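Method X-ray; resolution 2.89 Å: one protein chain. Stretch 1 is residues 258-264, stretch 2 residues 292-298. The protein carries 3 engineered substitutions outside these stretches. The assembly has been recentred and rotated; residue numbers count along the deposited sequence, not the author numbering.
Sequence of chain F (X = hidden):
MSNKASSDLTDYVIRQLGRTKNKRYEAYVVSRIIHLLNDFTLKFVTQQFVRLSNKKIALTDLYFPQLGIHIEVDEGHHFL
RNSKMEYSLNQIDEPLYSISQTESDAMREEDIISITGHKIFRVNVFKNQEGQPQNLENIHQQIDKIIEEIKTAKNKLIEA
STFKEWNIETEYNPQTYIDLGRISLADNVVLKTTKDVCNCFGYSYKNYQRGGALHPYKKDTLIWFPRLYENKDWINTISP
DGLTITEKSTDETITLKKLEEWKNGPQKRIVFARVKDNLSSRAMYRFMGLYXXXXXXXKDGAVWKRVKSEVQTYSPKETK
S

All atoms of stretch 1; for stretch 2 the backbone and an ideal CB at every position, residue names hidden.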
ATOM      1  N   LYS F 258       2.965 -28.613 -26.226  1.00157.37           N
ATOM      2  CA  LYS F 258       4.284 -28.508 -25.606  1.00158.99           C
ATOM      3  C   LYS F 258       4.806 -29.881 -25.169  1.00166.94           C
ATOM      4  O   LYS F 258       5.950 -30.008 -24.738  1.00171.63           O
ATOM      5  CB  LYS F 258       4.241 -27.550 -24.408  1.00140.34           C
ATOM      6  CG  LYS F 258       5.593 -27.007 -23.960  1.00127.83           C
ATOM      7  CD  LYS F 258       6.252 -26.166 -25.043  1.00136.25           C
ATOM      8  CE  LYS F 258       7.582 -25.600 -24.567  1.00131.99           C
ATOM      9  NZ  LYS F 258       8.268 -24.819 -25.633  1.00133.94           N
ATOM     10  N   LEU F 259       3.967 -30.906 -25.287  1.00163.20           N
ATOM     11  CA  LEU F 259       4.346 -32.257 -24.875  1.00153.58           C
ATOM     12  C   LEU F 259       5.422 -32.845 -25.794  1.00146.87           C
ATOM     13  O   LEU F 259       6.422 -33.397 -25.326  1.00138.24           O
ATOM     14  CB  LEU F 259       3.113 -33.165 -24.842  1.00156.33           C
ATOM     15  CG  LEU F 259       3.216 -34.507 -24.112  1.00152.05           C
ATOM     16  CD1 LEU F 259       1.879 -34.870 -23.485  1.00149.85           C
ATOM     17  CD2 LEU F 259       3.682 -35.618 -25.046  1.00155.21           C
ATOM     18  N   GLU F 260       5.211 -32.728 -27.101  1.00152.72           N
ATOM     19  CA  GLU F 260       6.196 -33.189 -28.072  1.00161.01           C
ATOM     20  C   GLU F 260       7.467 -32.358 -27.942  1.00153.91           C
ATOM     21  O   GLU F 260       8.584 -32.883 -28.031  1.00158.43           O
ATOM     22  CB  GLU F 260       5.633 -33.111 -29.496  1.00166.13           C
ATOM     23  CG  GLU F 260       5.004 -31.769 -29.849  1.00165.87           C
ATOM     24  CD  GLU F 260       4.366 -31.758 -31.224  1.00174.63           C
ATOM     25  OE1 GLU F 260       4.198 -32.846 -31.818  1.00175.92           O
ATOM     26  OE2 GLU F 260       4.033 -30.658 -31.711  1.00180.47           O
ATOM     27  N   GLU F 261       7.281 -31.060 -27.711  1.00141.92           N
ATOM     28  CA  GLU F 261       8.389 -30.132 -27.536  1.00145.21           C
ATOM     29  C   GLU F 261       9.255 -30.552 -26.355  1.00153.57           C
ATOM     30  O   GLU F 261      10.482 -30.468 -26.411  1.00166.24           O
ATOM     31  CB  GLU F 261       7.869 -28.707 -27.341  1.00148.60           C
ATOM     32  CG  GLU F 261       8.963 -27.670 -27.181  1.00149.93           C
ATOM     33  CD  GLU F 261       9.889 -27.617 -28.375  1.00150.96           C
ATOM     34  OE1 GLU F 261       9.390 -27.701 -29.519  1.00156.11           O
ATOM     35  OE2 GLU F 261      11.115 -27.498 -28.168  1.00144.53           O
ATOM     36  N   TRP F 262       8.605 -31.012 -25.290  1.00147.95           N
ATOM     37  CA  TRP F 262       9.304 -31.548 -24.129  1.00142.99           C
ATOM     38  C   TRP F 262      10.001 -32.858 -24.466  1.00151.66           C
ATOM     39  O   TRP F 262      11.118 -33.112 -24.013  1.00154.54           O
ATOM     40  CB  TRP F 262       8.334 -31.775 -22.967  1.00143.48           C
ATOM     41  CG  TRP F 262       7.884 -30.530 -22.278  1.00133.18           C
ATOM     42  CD1 TRP F 262       8.566 -29.354 -22.176  1.00126.16           C
ATOM     43  CD2 TRP F 262       6.641 -30.335 -21.593  1.00135.64           C
ATOM     44  NE1 TRP F 262       7.826 -28.438 -21.468  1.00131.33           N
ATOM     45  CE2 TRP F 262       6.639 -29.017 -21.100  1.00137.00           C
ATOM     46  CE3 TRP F 262       5.529 -31.149 -21.351  1.00141.23           C
ATOM     47  CZ2 TRP F 262       5.567 -28.493 -20.375  1.00134.72           C
ATOM     48  CZ3 TRP F 262       4.467 -30.627 -20.632  1.00135.47           C
ATOM     49  CH2 TRP F 262       4.494 -29.313 -20.153  1.00130.15           C
ATOM     50  N   LYS F 263       9.333 -33.691 -25.261  1.00153.18           N
ATOM     51  CA  LYS F 263       9.839 -35.029 -25.552  1.00154.62           C
ATOM     52  C   LYS F 263      11.079 -35.035 -26.449  1.00162.93           C
ATOM     53  O   LYS F 263      11.941 -35.902 -26.297  1.00164.35           O
ATOM     54  CB  LYS F 263       8.740 -35.887 -26.185  1.00168.23           C
ATOM     55  CG  LYS F 263       7.815 -36.560 -25.175  1.00165.84           C
ATOM     56  CD  LYS F 263       7.024 -37.702 -25.811  1.00170.47           C
ATOM     57  CE  LYS F 263       6.247 -38.491 -24.764  1.00169.72           C
ATOM     58  NZ  LYS F 263       5.522 -39.657 -25.339  1.00159.11           N
ATOM     59  N   ASN F 264      11.184 -34.088 -27.379  1.00172.11           N
ATOM     60  CA  ASN F 264      12.358 -34.068 -28.256  1.00175.50           C
ATOM     61  C   ASN F 264      13.592 -33.453 -27.583  1.00163.58           C
ATOM     62  O   ASN F 264      14.699 -33.976 -27.717  1.00165.21           O
ATOM     63  CB  ASN F 264      12.050 -33.340 -29.575  1.00177.96           C
ATOM     64  CG  ASN F 264      11.840 -31.848 -29.398  1.00178.55           C
ATOM     65  OD1 ASN F 264      10.715 -31.388 -29.221  1.00186.00           O
ATOM     66  ND2 ASN F 264      12.924 -31.082 -29.462  1.00169.86           N
ATOM     67  N   UNK F 292      16.695 -32.919 -14.785  1.00116.98           N
ATOM     68  CA  UNK F 292      16.545 -33.746 -15.979  1.00126.54           C
ATOM     69  C   UNK F 292      15.098 -34.214 -16.162  1.00130.14           C
ATOM     70  O   UNK F 292      14.418 -34.569 -15.196  1.00130.69           O
ATOM     71  CB  UNK F 292      17.480 -34.954 -15.902  1.00126.54           C
ATOM     72  N   UNK F 293      14.650 -34.227 -17.415  1.00120.03           N
ATOM     73  CA  UNK F 293      13.262 -34.527 -17.779  1.00112.66           C
ATOM     74  C   UNK F 293      12.977 -36.033 -17.713  1.00123.69           C
ATOM     75  O   UNK F 293      13.643 -36.818 -18.391  1.00130.89           O
ATOM     76  CB  UNK F 293      12.960 -33.999 -19.183  1.00112.66           C
ATOM     77  N   UNK F 294      12.037 -36.448 -16.857  1.00129.68           N
ATOM     78  CA  UNK F 294      11.679 -37.871 -16.799  1.00126.31           C
ATOM     79  C   UNK F 294      10.393 -38.303 -17.531  1.00127.18           C
ATOM     80  O   UNK F 294      10.221 -39.487 -17.798  1.00125.60           O
ATOM     81  CB  UNK F 294      11.543 -38.267 -15.328  1.00126.31           C
ATOM     82  N   UNK F 295       9.491 -37.362 -17.829  1.00134.02           N
ATOM     83  CA  UNK F 295       8.131 -37.762 -18.234  1.00141.84           C
ATOM     84  C   UNK F 295       7.277 -36.756 -19.023  1.00136.11           C
ATOM     85  O   UNK F 295       7.360 -35.564 -18.781  1.00146.23           O
ATOM     86  CB  UNK F 295       7.354 -38.131 -16.968  1.00141.84           C
ATOM     87  N   UNK F 296       6.417 -37.257 -19.915  1.00132.61           N
ATOM     88  CA  UNK F 296       5.317 -36.460 -20.473  1.00138.12           C
ATOM     89  C   UNK F 296       3.959 -36.996 -19.982  1.00146.84           C
ATOM     90  O   UNK F 296       3.840 -38.184 -19.663  1.00147.60           O
ATOM     91  CB  UNK F 296       5.372 -36.474 -22.002  1.00138.12           C
ATOM     92  N   UNK F 297       2.929 -36.140 -19.962  1.00158.48           N
ATOM     93  CA  UNK F 297       1.616 -36.477 -19.370  1.00164.87           C
ATOM     94  C   UNK F 297       0.559 -35.354 -19.528  1.00168.83           C
ATOM     95  O   UNK F 297       0.852 -34.281 -20.092  1.00167.71           O
ATOM     96  CB  UNK F 297       1.798 -36.790 -17.883  1.00164.87           C
ATOM     97  N   UNK F 298      -0.665 -35.611 -19.041  1.00174.05           N
ATOM     98  CA  UNK F 298      -1.588 -34.519 -18.723  1.00170.64           C
ATOM     99  C   UNK F 298      -1.471 -34.196 -17.223  1.00160.79           C
ATOM    100  O   UNK F 298      -0.628 -34.777 -16.550  1.00158.76           O
ATOM    101  CB  UNK F 298      -3.025 -34.890 -19.094  1.00170.64           C
TER

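Stretch 1 is a continuous run of helix, held by bonds such as Trp262 N to Lys258 O and Lys263 N to Leu259 O, both 2.9 Å. Toward stretch 2 it offers Leu259, Trp262 and Lys263, a surface largely of carbon. Leu259 and Lys263 lie one turn apart, so that the tip of the first and the aliphatic chain of the second pack side by side and form a small apolar surface.

Position 292 has extended backbone angles (-125/141), and its CB has nothing of the helix within 5.5 Å. Stretch 1 therefore sets no preference, and polar, charged or apolar residues would all suit. The deposited residue is Glu292, whose OE1 is hydrogen-bonded elsewhere in the structure.

Position 293, also extended (-77/119), points its CA-to-CB bond toward the helix, yet the ideal CB is still 5.2 Å from Trp262 O. A short side chain would leave that space to be filled from elsewhere; a longer apolar one, such as leucine, methionine or an aromatic residue, could span it and meet the carbon surface of Trp262 and Lys263. The deposited residue is Phe293. With chi1 in the t well, its ring extends to the helix and places CE1 3.8 Å from Trp262 CB, an apolar contact. Trp262 O lies over one face of the ring, while CZ comes within 4.4 Å of Lys263 CA, which approaches obliquely. The ring thus packs against backbone as well as side-chain atoms of the helix.

Position 294 has no helix atom near its CB, and its angles (-101/-19) depart from the extended form of 293. Many residues, polar ones included, would be compatible with this open space. It is Gln294, which makes no contact with stretch 1.

At 295 the backbone is extended again (-159/148), but CA-to-CB points away from the helix. A long polar or charged side chain is easily accommodated, and Lys295 is found, its side chain remaining clear of stretch 1.

Position 296 is the closest backbone approach, its CA 6.2 Å from Leu259 CA. Its CB points toward the helix and already rests on that surface: the ideal CB is 3.5 Å from Lys263 CE and 3.6 Å from Leu259 CD2. With carbon atoms this near, a small side chain is the natural fit; alanine suits best, although glycine or serine cannot be excluded. Ala296 is deposited, and its CB lies 3.6 Å from both Leu259 CD2 and Lys263 CE, bringing the methyl group against the leucine and the aliphatic part of the lysine.

Position 297 turns its CB away, so its side chain is little constrained by the helix, and polar residues are plausible. Here the backbone makes the contact, with 297 O 3.6 Å from Leu259 CD1. The residue is Asp297; its OD1 accepts a very short hydrogen bond from the backbone N of 298.

Position 298 also points away, leaving the choice open. Leu298 occupies it without touching stretch 1, and instead meets a crystal neighbour.

Stretch 2 292-298: EFQKADL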
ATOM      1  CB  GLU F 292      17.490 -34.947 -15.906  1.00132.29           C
ATOM      2  CG  GLU F 292      17.725 -35.653 -17.228  1.00137.25           C
ATOM      3  CD  GLU F 292      18.867 -36.648 -17.150  1.00144.47           C
ATOM      4  OE1 GLU F 292      19.815 -36.530 -17.954  1.00155.40           O
ATOM      5  OE2 GLU F 292      18.818 -37.544 -16.280  1.00143.16           O
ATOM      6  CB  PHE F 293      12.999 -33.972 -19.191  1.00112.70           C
ATOM      7  CG  PHE F 293      11.796 -34.556 -19.886  1.00119.67           C
ATOM      8  CD1 PHE F 293      10.592 -33.875 -19.904  1.00115.76           C
ATOM      9  CD2 PHE F 293      11.886 -35.760 -20.570  1.00124.09           C
ATOM     10  CE1 PHE F 293       9.497 -34.405 -20.553  1.00127.49           C
ATOM     11  CE2 PHE F 293      10.795 -36.297 -21.217  1.00129.85           C
ATOM     12  CZ  PHE F 293       9.600 -35.620 -21.213  1.00132.63           C
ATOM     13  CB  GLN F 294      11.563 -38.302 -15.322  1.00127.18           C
ATOM     14  CG  GLN F 294      12.795 -37.992 -14.494  1.00133.17           C
ATOM     15  CD  GLN F 294      13.468 -39.233 -13.957  1.00142.63           C
ATOM     16  OE1 GLN F 294      12.810 -40.135 -13.438  1.00159.26           O
ATOM     17  NE2 GLN F 294      14.788 -39.292 -14.090  1.00131.86           N
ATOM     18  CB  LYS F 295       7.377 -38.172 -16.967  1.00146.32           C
ATOM     19  CG  LYS F 295       5.941 -38.583 -17.185  1.00137.44           C
ATOM     20  CD  LYS F 295       5.364 -39.284 -15.943  1.00136.36           C
ATOM     21  CE  LYS F 295       6.449 -39.874 -15.025  1.00133.65           C
ATOM     22  NZ  LYS F 295       5.966 -41.059 -14.256  1.00137.62           N
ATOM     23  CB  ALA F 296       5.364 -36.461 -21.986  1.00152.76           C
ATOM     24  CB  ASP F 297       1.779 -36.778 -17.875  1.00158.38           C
ATOM     25  CG  ASP F 297       0.752 -37.765 -17.354  1.00156.67           C
ATOM     26  OD1 ASP F 297      -0.462 -37.498 -17.478  1.00152.31           O
ATOM     27  OD2 ASP F 297       1.174 -38.823 -16.841  1.00151.03           O
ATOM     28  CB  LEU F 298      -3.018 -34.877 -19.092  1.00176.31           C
ATOM     29  CG  LEU F 298      -3.804 -35.771 -18.108  1.00172.37           C
ATOM     30  CD1 LEU F 298      -4.925 -34.998 -17.483  1.00173.27           C
ATOM     31  CD2 LEU F 298      -4.329 -37.017 -18.823  1.00168.86           C
TER
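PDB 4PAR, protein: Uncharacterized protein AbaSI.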